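Local coordinates for protein aminotransferase class I and II (Streptococcus suis 89/1591, PDB 3OP7) that probably catalyses amino-group transfer as a pyridoxal-phosphate-dependent aminotransferase of class I and II, carrying its cofactor on an active-site lysine, at residues Y119-P122 against K123-A127; Y112-Y115 against Q116-D120. All coordinates share one frame; numbering follows the deposited sequence.

Interaction 1 (Y119-P122 against K123-A127); sequences YDIP and KSLGA
The hydroxyl of S124 turns back onto the carbonyl of I121, three residues earlier, and OG donates to I121 O at 2.6 Å. It lies in the carbonyl plane on a lone pair, a position reached because chi1 of 73° sets OG between the backbone N and the carbonyl carbon of S124. L125 N adds a weak bond to the same oxygen. Beside this pair, I121 CG2 rests on L125 CD1 at 4.0 Å, the two side chains running alongside each other in the same direction.

P122 O is gripped twice, from opposite faces of its carbonyl plane: by L125 N at 3.0 Å, well above that plane, and by A127 N at 3.1 Å. The bond from A127 N to P122 O and that from G126 N to K123 O, at 3.0 Å, together with the positive phi of G126 (93°), make a Schellman motif that ends helix 117-124. The turn also sets A127 CB against P122 CB, 3.9 Å apart. Upstream, S124 N bonds D120 O at 3.0 Å; P122, whose N has no hydrogen to give, marks a kink.

Outside the turn, S124 OG also hydrogen-bonds Y99 OH of the second subunit. I121 and P122 pack on L98 of helix 89-101, while P122 and K123 touch V129 of strand 128-135, the next strand of the beta-alpha-beta unit.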
# COMPACT_ATOMS: atom_id res chain seq x y z
N TYR A 119 5.85 2.11 -16.19
CA TYR A 119 7.13 1.79 -16.82
C TYR A 119 8.29 1.62 -15.83
O TYR A 119 9.12 0.75 -16.05
CB TYR A 119 7.48 2.77 -17.94
CG TYR A 119 7.46 4.23 -17.57
CD1 TYR A 119 8.57 4.83 -17.01
CD2 TYR A 119 6.32 5.00 -17.76
CE1 TYR A 119 8.55 6.16 -16.68
CE2 TYR A 119 6.28 6.30 -17.40
CZ TYR A 119 7.41 6.88 -16.84
OH TYR A 119 7.38 8.21 -16.48
N ASP A 120 8.32 2.38 -14.74
CA ASP A 120 9.43 2.26 -13.80
C ASP A 120 9.33 1.08 -12.86
O ASP A 120 10.36 0.53 -12.48
CB ASP A 120 9.70 3.59 -13.09
CG ASP A 120 10.60 4.52 -13.93
OD1 ASP A 120 11.35 4.01 -14.83
OD2 ASP A 120 10.54 5.76 -13.68
N ILE A 121 8.13 0.65 -12.49
CA ILE A 121 8.05 -0.56 -11.68
C ILE A 121 8.61 -1.74 -12.47
O ILE A 121 9.49 -2.46 -11.95
CB ILE A 121 6.65 -0.81 -11.03
CG1 ILE A 121 6.36 0.30 -10.00
CG2 ILE A 121 6.62 -2.18 -10.36
CD1 ILE A 121 4.94 0.27 -9.42
N PRO A 122 8.16 -1.97 -13.73
CA PRO A 122 8.74 -3.14 -14.36
C PRO A 122 10.25 -3.06 -14.55
O PRO A 122 10.93 -4.06 -14.39
CB PRO A 122 8.01 -3.25 -15.72
CG PRO A 122 6.97 -2.20 -15.75
CD PRO A 122 6.95 -1.49 -14.39
N LYS A 123 10.77 -1.89 -14.86
CA LYS A 123 12.23 -1.73 -14.96
C LYS A 123 12.90 -2.16 -13.67
O LYS A 123 13.90 -2.90 -13.69
CB LYS A 123 12.62 -0.27 -15.19
CG LYS A 123 12.61 0.21 -16.60
CD LYS A 123 13.70 1.30 -16.74
CE LYS A 123 13.97 1.72 -18.18
NZ LYS A 123 15.02 2.80 -18.22
N SER A 124 12.34 -1.73 -12.54
CA SER A 124 12.93 -2.04 -11.25
C SER A 124 12.93 -3.50 -10.96
O SER A 124 13.73 -3.98 -10.15
CB SER A 124 12.20 -1.29 -10.11
OG SER A 124 10.90 -1.86 -9.85
N LEU A 125 12.06 -4.26 -11.63
CA LEU A 125 11.99 -5.70 -11.37
C LEU A 125 12.86 -6.52 -12.32
O LEU A 125 12.88 -7.77 -12.28
CB LEU A 125 10.52 -6.16 -11.40
CG LEU A 125 9.63 -5.48 -10.37
CD1 LEU A 125 8.17 -5.84 -10.54
CD2 LEU A 125 10.11 -5.82 -8.96
N GLY A 126 13.62 -5.83 -13.14
CA GLY A 126 14.51 -6.48 -14.08
C GLY A 126 13.91 -6.71 -15.47
O GLY A 126 14.53 -7.40 -16.30
N ALA A 127 12.73 -6.13 -15.76
CA ALA A 127 12.13 -6.23 -17.09
C ALA A 127 12.87 -5.37 -18.11
O ALA A 127 13.43 -4.32 -17.81
CB ALA A 127 10.61 -5.80 -17.06

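Interaction 2 (Y112-Y115 against Q116-D120); sequences YPTY and QQLYD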
# COMPACT_ATOMS: atom_id res chain seq x y z
N TYR A 112 3.91 5.87 -23.26
CA TYR A 112 4.92 6.81 -22.77
C TYR A 112 4.78 8.16 -23.44
O TYR A 112 4.62 8.23 -24.69
CB TYR A 112 6.34 6.27 -22.98
CG TYR A 112 7.36 7.09 -22.26
CD1 TYR A 112 7.60 6.87 -20.90
CD2 TYR A 112 8.06 8.12 -22.89
CE1 TYR A 112 8.50 7.63 -20.19
CE2 TYR A 112 9.00 8.88 -22.17
CZ TYR A 112 9.19 8.63 -20.82
OH TYR A 112 10.10 9.35 -20.05
N PRO A 113 4.81 9.24 -22.64
CA PRO A 113 4.70 9.32 -21.21
C PRO A 113 3.37 8.81 -20.74
O PRO A 113 2.40 8.79 -21.48
CB PRO A 113 4.71 10.84 -20.91
CG PRO A 113 4.89 11.48 -22.06
CD PRO A 113 5.02 10.57 -23.22
N THR A 114 3.34 8.35 -19.51
CA THR A 114 2.13 7.90 -18.90
C THR A 114 2.36 7.94 -17.39
O THR A 114 3.38 8.43 -16.93
CB THR A 114 1.78 6.44 -19.32
OG1 THR A 114 0.48 6.14 -18.83
CG2 THR A 114 2.79 5.38 -18.76
N TYR A 115 1.45 7.39 -16.61
CA TYR A 115 1.66 7.31 -15.15
C TYR A 115 2.92 6.52 -14.78
O TYR A 115 3.13 5.40 -15.27
CB TYR A 115 0.42 6.70 -14.49
CG TYR A 115 0.31 7.06 -13.03
CD1 TYR A 115 0.11 8.36 -12.65
CD2 TYR A 115 0.40 6.10 -12.04
CE1 TYR A 115 0.00 8.72 -11.32
CE2 TYR A 115 0.25 6.44 -10.74
CZ TYR A 115 0.08 7.76 -10.36
OH TYR A 115 -0.04 8.15 -9.02
N GLN A 116 3.81 7.10 -13.98
CA GLN A 116 5.19 6.57 -13.87
C GLN A 116 5.30 5.14 -13.36
O GLN A 116 6.24 4.44 -13.69
CB GLN A 116 6.07 7.53 -13.03
CG GLN A 116 7.54 7.15 -12.96
CD GLN A 116 8.41 8.18 -12.26
OE1 GLN A 116 7.95 9.29 -11.96
NE2 GLN A 116 9.67 7.83 -12.01
N GLN A 117 4.33 4.69 -12.57
CA GLN A 117 4.33 3.30 -12.10
C GLN A 117 4.48 2.31 -13.27
O GLN A 117 5.13 1.27 -13.13
CB GLN A 117 3.02 2.98 -11.41
CG GLN A 117 2.87 3.50 -9.97
CD GLN A 117 1.63 2.95 -9.33
OE1 GLN A 117 0.53 3.20 -9.79
NE2 GLN A 117 1.81 2.17 -8.23
N LEU A 118 3.82 2.64 -14.37
CA LEU A 118 3.57 1.67 -15.42
C LEU A 118 4.83 1.26 -16.18
O LEU A 118 4.87 0.14 -16.72
CB LEU A 118 2.49 2.15 -16.39
CG LEU A 118 1.10 2.36 -15.78
CD1 LEU A 118 0.21 2.96 -16.89
CD2 LEU A 118 0.50 1.07 -15.08
N TYR A 119 5.85 2.11 -16.19
CA TYR A 119 7.13 1.79 -16.82
C TYR A 119 8.29 1.62 -15.83
O TYR A 119 9.12 0.75 -16.05
CB TYR A 119 7.48 2.77 -17.94
CG TYR A 119 7.46 4.23 -17.57
CD1 TYR A 119 8.57 4.83 -17.01
CD2 TYR A 119 6.32 5.00 -17.76
CE1 TYR A 119 8.55 6.16 -16.68
CE2 TYR A 119 6.28 6.30 -17.40
CZ TYR A 119 7.41 6.88 -16.84
OH TYR A 119 7.38 8.21 -16.48
N ASP A 120 8.32 2.38 -14.74
CA ASP A 120 9.43 2.26 -13.80
C ASP A 120 9.33 1.08 -12.86
O ASP A 120 10.36 0.53 -12.48
CB ASP A 120 9.70 3.59 -13.09
CG ASP A 120 10.60 4.52 -13.93
OD1 ASP A 120 11.35 4.01 -14.83
OD2 ASP A 120 10.54 5.76 -13.68
O HOH W 1 5.46 10.23 -17.23
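Y112 presents its ring edge to a face of Y119 in a T-shaped stack: the centroids are 5.0 Å apart, the planes stand at 74°, and Y112 CE1 comes within 3.6 Å of Y119 CZ, offset toward the rim. The opposite face of Y119 has Q116 O above its centre, 3.9 Å from the plane, so the ring is bounded on both sides. Its chi1 of 54° folds the ring back toward the turn, where T114 CG2 meets the in-plane edge at CD2, 3.7 Å away. A water lies at the same ring's edge; it donates to T114 O at 2.8 Å and hydrogen-bonds Y119 OH, linking the phenol to the loop backbone.

Y115 and Q117 point the same way, side by side, with the ring and amide planes 85° apart. Q117 OE1 meets the ring edge in plane, 3.4 Å from Y115 CE2; OE1 also accepts from N94 ND2, and NE2 donates to T91 O of the same chain and to Y250 O of the second subunit. L118 N makes a nearly straight bond to Y115 O at 3.0 Å, three residues back, tying loop to helix. The side chains of L118 and T114 cross at about a right angle, CD1 coming close to T114 OG1. Q116, extended with CG anti to its backbone N, sends NE2 to the anti lone pair of D120 OD2 at 2.8 Å.

T114 OG1 bonds N164 OD1 and Y112 OH bonds E341. The peptide bond before P113 is cis, in the loop joining strand 107-112 to helix 117-124; L118 faces S110 of that strand and C159 of its parallel neighbour 157-161, while Y112 packs on L131 of strand 128-135.

In the fold
Followed from the N terminus, the chain leaves strand 107-112 and enters interaction 2, a local contact within the loop and the start of the helix region. Interaction 1 takes up the same helix and closes its far end, just before strand 128-135. Neither lies within the other: they overlap in series, sharing Y119 and D120, and P122 CD packs on Q117 O at 3.5 Å where they meet. With their centres 10 Å apart, they cover the two ends of one beta-alpha-beta connection between adjacent parallel strands of the large mixed sheet. Both also touch the second subunit, including its Y250, so side chains from both ends of the helix reach that subunit.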